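PDB 1VL1: 6-phosphogluconolactonase from Thermotoga maritima, which catalyses the hydrolysis of 6-phosphogluconolactone to 6-phosphogluconate, the second step of the oxidative pentose phosphate pathway. Local coordinates for residues E81-L86 with L118-A123; T167-S172 with V177-L182. All coordinates share one frame; numbering follows the deposited sequence.

Interaction 1: E81-L86 with L118-A123; sequences ERYVPL and LPIEKA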
loop_
_atom_site.group_PDB
_atom_site.type_symbol
_atom_site.label_atom_id
_atom_site.label_comp_id
_atom_site.label_asym_id
_atom_site.label_seq_id
_atom_site.Cartn_x
_atom_site.Cartn_y
_atom_site.Cartn_z
ATOM N N GLU A 81 -4.670 8.092 -1.181
ATOM C CA GLU A 81 -6.119 8.243 -1.296
ATOM C C GLU A 81 -6.445 9.221 -2.421
ATOM O O GLU A 81 -5.765 10.208 -2.644
ATOM C CB GLU A 81 -6.767 8.707 -0.003
ATOM C CG GLU A 81 -8.271 8.819 -0.040
ATOM C CD GLU A 81 -8.929 7.505 -0.346
ATOM O OE1 GLU A 81 -9.068 7.184 -1.545
ATOM O OE2 GLU A 81 -9.339 6.845 0.611
ATOM N N ARG A 82 -7.515 8.900 -3.130
ATOM C CA ARG A 82 -8.102 9.799 -4.107
ATOM C C ARG A 82 -8.860 10.883 -3.357
ATOM O O ARG A 82 -9.623 10.610 -2.424
ATOM C CB ARG A 82 -9.028 9.017 -5.048
ATOM C CG ARG A 82 -8.271 8.134 -6.026
ATOM C CD ARG A 82 -7.931 6.758 -5.493
ATOM N NE ARG A 82 -7.475 5.927 -6.606
ATOM C CZ ARG A 82 -8.251 5.265 -7.436
ATOM N NH1 ARG A 82 -9.544 5.274 -7.301
ATOM N NH2 ARG A 82 -7.726 4.581 -8.431
ATOM N N TYR A 83 -8.719 12.137 -3.811
ATOM C CA TYR A 83 -9.308 13.290 -3.113
ATOM C C TYR A 83 -10.753 13.427 -3.587
ATOM O O TYR A 83 -11.143 14.318 -4.345
ATOM C CB TYR A 83 -8.502 14.604 -3.295
ATOM C CG TYR A 83 -8.978 15.706 -2.356
ATOM C CD1 TYR A 83 -8.778 15.627 -0.996
ATOM C CD2 TYR A 83 -9.623 16.845 -2.846
ATOM C CE1 TYR A 83 -9.220 16.619 -0.146
ATOM C CE2 TYR A 83 -10.093 17.843 -2.005
ATOM C CZ TYR A 83 -9.872 17.765 -0.671
ATOM O OH TYR A 83 -10.358 18.775 0.130
ATOM N N VAL A 84 -11.541 12.513 -3.056
ATOM C CA VAL A 84 -12.959 12.401 -3.278
ATOM C C VAL A 84 -13.599 11.972 -1.966
ATOM O O VAL A 84 -12.924 11.525 -1.025
ATOM C CB VAL A 84 -13.252 11.312 -4.380
ATOM C CG1 VAL A 84 -12.529 11.637 -5.640
ATOM C CG2 VAL A 84 -12.868 9.908 -3.908
ATOM N N PRO A 85 -14.914 12.108 -1.873
ATOM C CA PRO A 85 -15.585 11.698 -0.632
ATOM C C PRO A 85 -15.294 10.246 -0.252
ATOM O O PRO A 85 -15.144 9.369 -1.114
ATOM C CB PRO A 85 -17.049 11.962 -0.918
ATOM C CG PRO A 85 -17.042 13.038 -2.028
ATOM C CD PRO A 85 -15.830 12.735 -2.846
ATOM N N LEU A 86 -15.202 9.944 1.038
ATOM C CA LEU A 86 -14.827 8.626 1.513
ATOM C C LEU A 86 -15.878 7.532 1.251
ATOM O O LEU A 86 -15.574 6.369 1.478
ATOM C CB LEU A 86 -14.469 8.668 3.021
ATOM C CG LEU A 86 -13.203 9.488 3.375
ATOM C CD1 LEU A 86 -13.086 9.653 4.871
ATOM C CD2 LEU A 86 -11.938 8.946 2.840
ATOM N N LEU A 118 -11.316 17.418 4.670
ATOM C CA LEU A 118 -10.460 18.604 4.890
ATOM C C LEU A 118 -9.868 19.134 3.586
ATOM O O LEU A 118 -9.683 18.378 2.632
ATOM C CB LEU A 118 -9.289 18.223 5.806
ATOM C CG LEU A 118 -9.621 17.771 7.240
ATOM C CD1 LEU A 118 -8.329 17.343 7.931
ATOM C CD2 LEU A 118 -10.416 18.769 8.047
ATOM N N PRO A 119 -9.476 20.403 3.553
ATOM C CA PRO A 119 -8.738 20.904 2.391
ATOM C C PRO A 119 -7.496 20.032 2.187
ATOM O O PRO A 119 -6.958 19.490 3.124
ATOM C CB PRO A 119 -8.366 22.363 2.780
ATOM C CG PRO A 119 -9.359 22.714 3.852
ATOM C CD PRO A 119 -9.638 21.433 4.590
ATOM N N ILE A 120 -7.106 19.803 0.944
ATOM C CA ILE A 120 -6.161 18.746 0.677
ATOM C C ILE A 120 -4.850 18.859 1.443
ATOM O O ILE A 120 -4.323 17.845 1.929
ATOM C CB ILE A 120 -5.903 18.620 -0.860
ATOM C CG1 ILE A 120 -5.327 17.264 -1.194
ATOM C CG2 ILE A 120 -5.134 19.855 -1.386
ATOM C CD1 ILE A 120 -5.207 16.893 -2.671
ATOM N N GLU A 121 -4.333 20.080 1.588
ATOM C CA GLU A 121 -3.082 20.235 2.364
ATOM C C GLU A 121 -3.277 19.829 3.815
ATOM O O GLU A 121 -2.419 19.170 4.434
ATOM C CB GLU A 121 -2.543 21.657 2.278
ATOM C CG GLU A 121 -1.427 21.960 3.280
ATOM C CD GLU A 121 -0.727 23.260 2.991
ATOM O OE1 GLU A 121 0.098 23.275 2.049
ATOM O OE2 GLU A 121 -0.984 24.236 3.722
ATOM N N LYS A 122 -4.432 20.172 4.357
ATOM C CA LYS A 122 -4.729 19.868 5.757
ATOM C C LYS A 122 -4.920 18.348 5.922
ATOM O O LYS A 122 -4.542 17.754 6.951
ATOM C CB LYS A 122 -5.975 20.598 6.221
ATOM C CG LYS A 122 -5.860 22.064 6.109
ATOM C CD LYS A 122 -4.844 22.627 7.041
ATOM C CE LYS A 122 -4.958 24.131 6.982
ATOM N NZ LYS A 122 -3.978 24.907 7.797
ATOM N N ALA A 123 -5.570 17.721 4.931
ATOM C CA ALA A 123 -5.702 16.268 4.944
ATOM C C ALA A 123 -4.335 15.592 4.976
ATOM O O ALA A 123 -4.092 14.649 5.737
ATOM C CB ALA A 123 -6.490 15.824 3.703
HETATM O O HOH W 1 -8.520 21.195 -1.192
#
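A surface contact between a strand end and a helix start joins Y83, just past the end of strand 74-82, to L118, P119 and I120 at the beginning of helix 120-134. The Y83 hydroxyl donates a short hydrogen bond from OH to L118 O, 2.6 Å, rising 36° out of the carbonyl plane; the oxygen itself lies at the edge of the ring, in its plane. One face of the ring receives I120. I120 CB sits 4.0 Å from the centroid of the Y83 ring, 15° off the normal, in a CH-pi contact, while I120 CG1 comes to 3.8 Å from Y83 CD1. With Y83 CG anti to its own backbone N (chi1 -169°), the phenol is carried across to the helix. A water at the same end accepts from I120 N (2.9 Å) and donates a weak bond to Y83 OH. P119 is the N-cap residue, its O taking A123 N. Y83 also centres an inverse gamma turn, closed by V84 N to R82 O at 2.8 Å. Strand 74-82 lies parallel to strand 111-112, which leads on toward helix 120-134, so the contact ties one strand's end to the helix following its neighbour, consistent with the Rossmann-like alpha/beta fold of this family.

Interaction 2: T167-S172 with V177-L182; sequences TFTDPS and VPRVTL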
loop_
_atom_site.group_PDB
_atom_site.type_symbol
_atom_site.label_atom_id
_atom_site.label_comp_id
_atom_site.label_asym_id
_atom_site.label_seq_id
_atom_site.Cartn_x
_atom_site.Cartn_y
_atom_site.Cartn_z
ATOM N N THR A 167 2.351 13.780 0.868
ATOM C CA THR A 167 2.182 14.940 0.014
ATOM C C THR A 167 0.906 14.830 -0.817
ATOM O O THR A 167 0.135 13.885 -0.666
ATOM C CB THR A 167 3.418 15.144 -0.875
ATOM O OG1 THR A 167 3.322 16.435 -1.520
ATOM C CG2 THR A 167 3.489 14.134 -1.981
ATOM N N PHE A 168 0.665 15.780 -1.702
ATOM C CA PHE A 168 -0.517 15.709 -2.566
ATOM C C PHE A 168 -0.148 16.066 -4.024
ATOM O O PHE A 168 0.933 16.636 -4.269
ATOM C CB PHE A 168 -1.668 16.564 -2.017
ATOM C CG PHE A 168 -1.420 18.052 -2.034
ATOM C CD1 PHE A 168 -1.773 18.800 -3.142
ATOM C CD2 PHE A 168 -0.882 18.696 -0.925
ATOM C CE1 PHE A 168 -1.564 20.200 -3.147
ATOM C CE2 PHE A 168 -0.687 20.063 -0.903
ATOM C CZ PHE A 168 -1.029 20.812 -2.029
ATOM N N THR A 169 -1.022 15.733 -4.972
ATOM C CA THR A 169 -0.720 15.871 -6.407
ATOM C C THR A 169 -1.756 16.790 -7.029
ATOM O O THR A 169 -2.807 17.028 -6.456
ATOM C CB THR A 169 -0.742 14.484 -7.142
ATOM O OG1 THR A 169 -2.090 13.986 -7.186
ATOM C CG2 THR A 169 0.070 13.399 -6.406
ATOM N N ASP A 170 -1.450 17.272 -8.228
ATOM C CA ASP A 170 -2.483 17.809 -9.087
ATOM C C ASP A 170 -3.356 16.645 -9.631
ATOM O O ASP A 170 -3.013 15.500 -9.440
ATOM C CB ASP A 170 -1.825 18.609 -10.205
ATOM C CG ASP A 170 -0.852 19.693 -9.659
ATOM O OD1 ASP A 170 -0.990 20.238 -8.531
ATOM O OD2 ASP A 170 0.116 20.060 -10.344
ATOM N N PRO A 171 -4.503 16.915 -10.253
ATOM C CA PRO A 171 -5.253 15.838 -10.925
ATOM C C PRO A 171 -4.326 14.921 -11.754
ATOM O O PRO A 171 -3.662 15.368 -12.695
ATOM C CB PRO A 171 -6.248 16.600 -11.798
ATOM C CG PRO A 171 -6.561 17.820 -10.959
ATOM C CD PRO A 171 -5.198 18.220 -10.382
ATOM N N SER A 172 -4.299 13.639 -11.382
ATOM C CA SER A 172 -3.396 12.643 -11.969
ATOM C C SER A 172 -4.083 11.266 -11.959
ATOM O O SER A 172 -5.009 11.013 -11.134
ATOM C CB SER A 172 -2.099 12.522 -11.161
ATOM O OG SER A 172 -1.412 13.735 -11.068
ATOM N N VAL A 177 -8.003 12.798 -10.673
ATOM C CA VAL A 177 -8.372 13.564 -9.486
ATOM C C VAL A 177 -7.124 13.816 -8.674
ATOM O O VAL A 177 -6.147 13.063 -8.788
ATOM C CB VAL A 177 -9.420 12.797 -8.598
ATOM C CG1 VAL A 177 -10.773 12.705 -9.341
ATOM C CG2 VAL A 177 -8.926 11.430 -8.119
ATOM N N PRO A 178 -7.105 14.876 -7.877
ATOM C CA PRO A 178 -5.988 15.096 -6.992
ATOM C C PRO A 178 -5.877 13.931 -6.026
ATOM O O PRO A 178 -6.864 13.256 -5.746
ATOM C CB PRO A 178 -6.354 16.376 -6.264
ATOM C CG PRO A 178 -7.289 17.026 -7.100
ATOM C CD PRO A 178 -8.120 15.933 -7.759
ATOM N N ARG A 179 -4.660 13.663 -5.601
ATOM C CA ARG A 179 -4.369 12.532 -4.721
ATOM C C ARG A 179 -3.535 12.985 -3.514
ATOM O O ARG A 179 -2.728 13.947 -3.607
ATOM C CB ARG A 179 -3.569 11.398 -5.399
ATOM C CG ARG A 179 -3.859 11.034 -6.835
ATOM C CD ARG A 179 -5.172 10.483 -6.976
ATOM N NE ARG A 179 -5.493 9.897 -8.310
ATOM C CZ ARG A 179 -5.350 8.620 -8.633
ATOM N NH1 ARG A 179 -4.702 7.759 -7.834
ATOM N NH2 ARG A 179 -5.835 8.195 -9.783
ATOM N N VAL A 180 -3.705 12.267 -2.407
ATOM C CA VAL A 180 -2.864 12.378 -1.227
ATOM C C VAL A 180 -2.057 11.083 -1.187
ATOM O O VAL A 180 -2.623 10.010 -1.362
ATOM C CB VAL A 180 -3.716 12.545 0.023
ATOM C CG1 VAL A 180 -2.847 12.385 1.288
ATOM C CG2 VAL A 180 -4.461 13.846 -0.058
ATOM N N THR A 181 -0.742 11.185 -1.042
ATOM C CA THR A 181 0.064 9.987 -1.085
ATOM C C THR A 181 1.210 10.000 -0.120
ATOM O O THR A 181 1.808 11.036 0.151
ATOM C CB THR A 181 0.599 9.764 -2.552
ATOM O OG1 THR A 181 1.241 8.466 -2.670
ATOM C CG2 THR A 181 1.598 10.797 -2.913
ATOM N N LEU A 182 1.547 8.810 0.411
ATOM C CA LEU A 182 2.837 8.665 1.015
ATOM C C LEU A 182 3.874 8.863 -0.048
ATOM O O LEU A 182 3.623 8.602 -1.231
ATOM C CB LEU A 182 3.028 7.258 1.565
ATOM C CG LEU A 182 2.169 6.878 2.753
ATOM C CD1 LEU A 182 2.580 5.484 3.356
ATOM C CD2 LEU A 182 2.131 7.833 3.795
#
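S172 O meets the R179 guanidinium obliquely from across the hairpin, while V177 O lies in plane at its edge. R179 NE gives weak hydrogen bonds to both carbonyls, 3.1 Å to S172 O and 3.3 Å to V177 O. Outside the segments, R179 NH1 is hydrogen-bonded to S153 OG and NH2 to P175 O; a bound citrate, probably from the crystallisation liquor, lies close to the R179 side chain. A leucine in place of R179 would probably leave S153 OG and P175 O without this partner and take from the hairpin its NE link to S172 O. The strands form an antiparallel hydrogen-bonded pair at T167 and T181, with T167 N to T181 O and T181 N to T167 O both 2.9 Å and nearly straight. The side chains of T167 and T181 lie side by side, pointing the same way, with T167 CG2 3.9 Å from T181 CG2. Further on, T169 N donates to R179 O in the carbonyl plane. T169 OG1, set between its backbone N and carbonyl carbon (chi1 69°), donates to D170 O and weakly accepts from R179 N. S172 OG reaches D170 O from the opposite face, so two hydroxyls grip that oxygen. The register then shifts by one: P171 CG packs on P178 CG (4.0 Å), and S172 N bonds V177 O at 3.2 Å from well above the carbonyl plane. F168 and V180 share a sheet face that meets I120 of helix 120-134; T167 and T181, on the other, touch T159 of helix 157-160. Strand 179-182 also pairs antiparallel with strand 74-82.

Overall arrangement
Interaction 1 is a small surface contact between a strand end and a helix start; interaction 2 is larger, partly buried and built mainly on backbone bonding. Both reach the same sheet, interaction 1 through strand 74-82 and interaction 2 through its neighbour 179-182: E81 N lies 2.8 Å from V180 O and Y83 N 2.9 Å from P178 O, both probable hydrogen bonds. I120 serves both, for besides its place at Y83 its CD1 packs 3.6 Å from F168 CB and its CG1 against V180. The chemistry follows position: one phenol, an aliphatic side chain and a water in interaction 1, but two short bonded ladders, threonine and serine hydroxyls and an arginine in interaction 2.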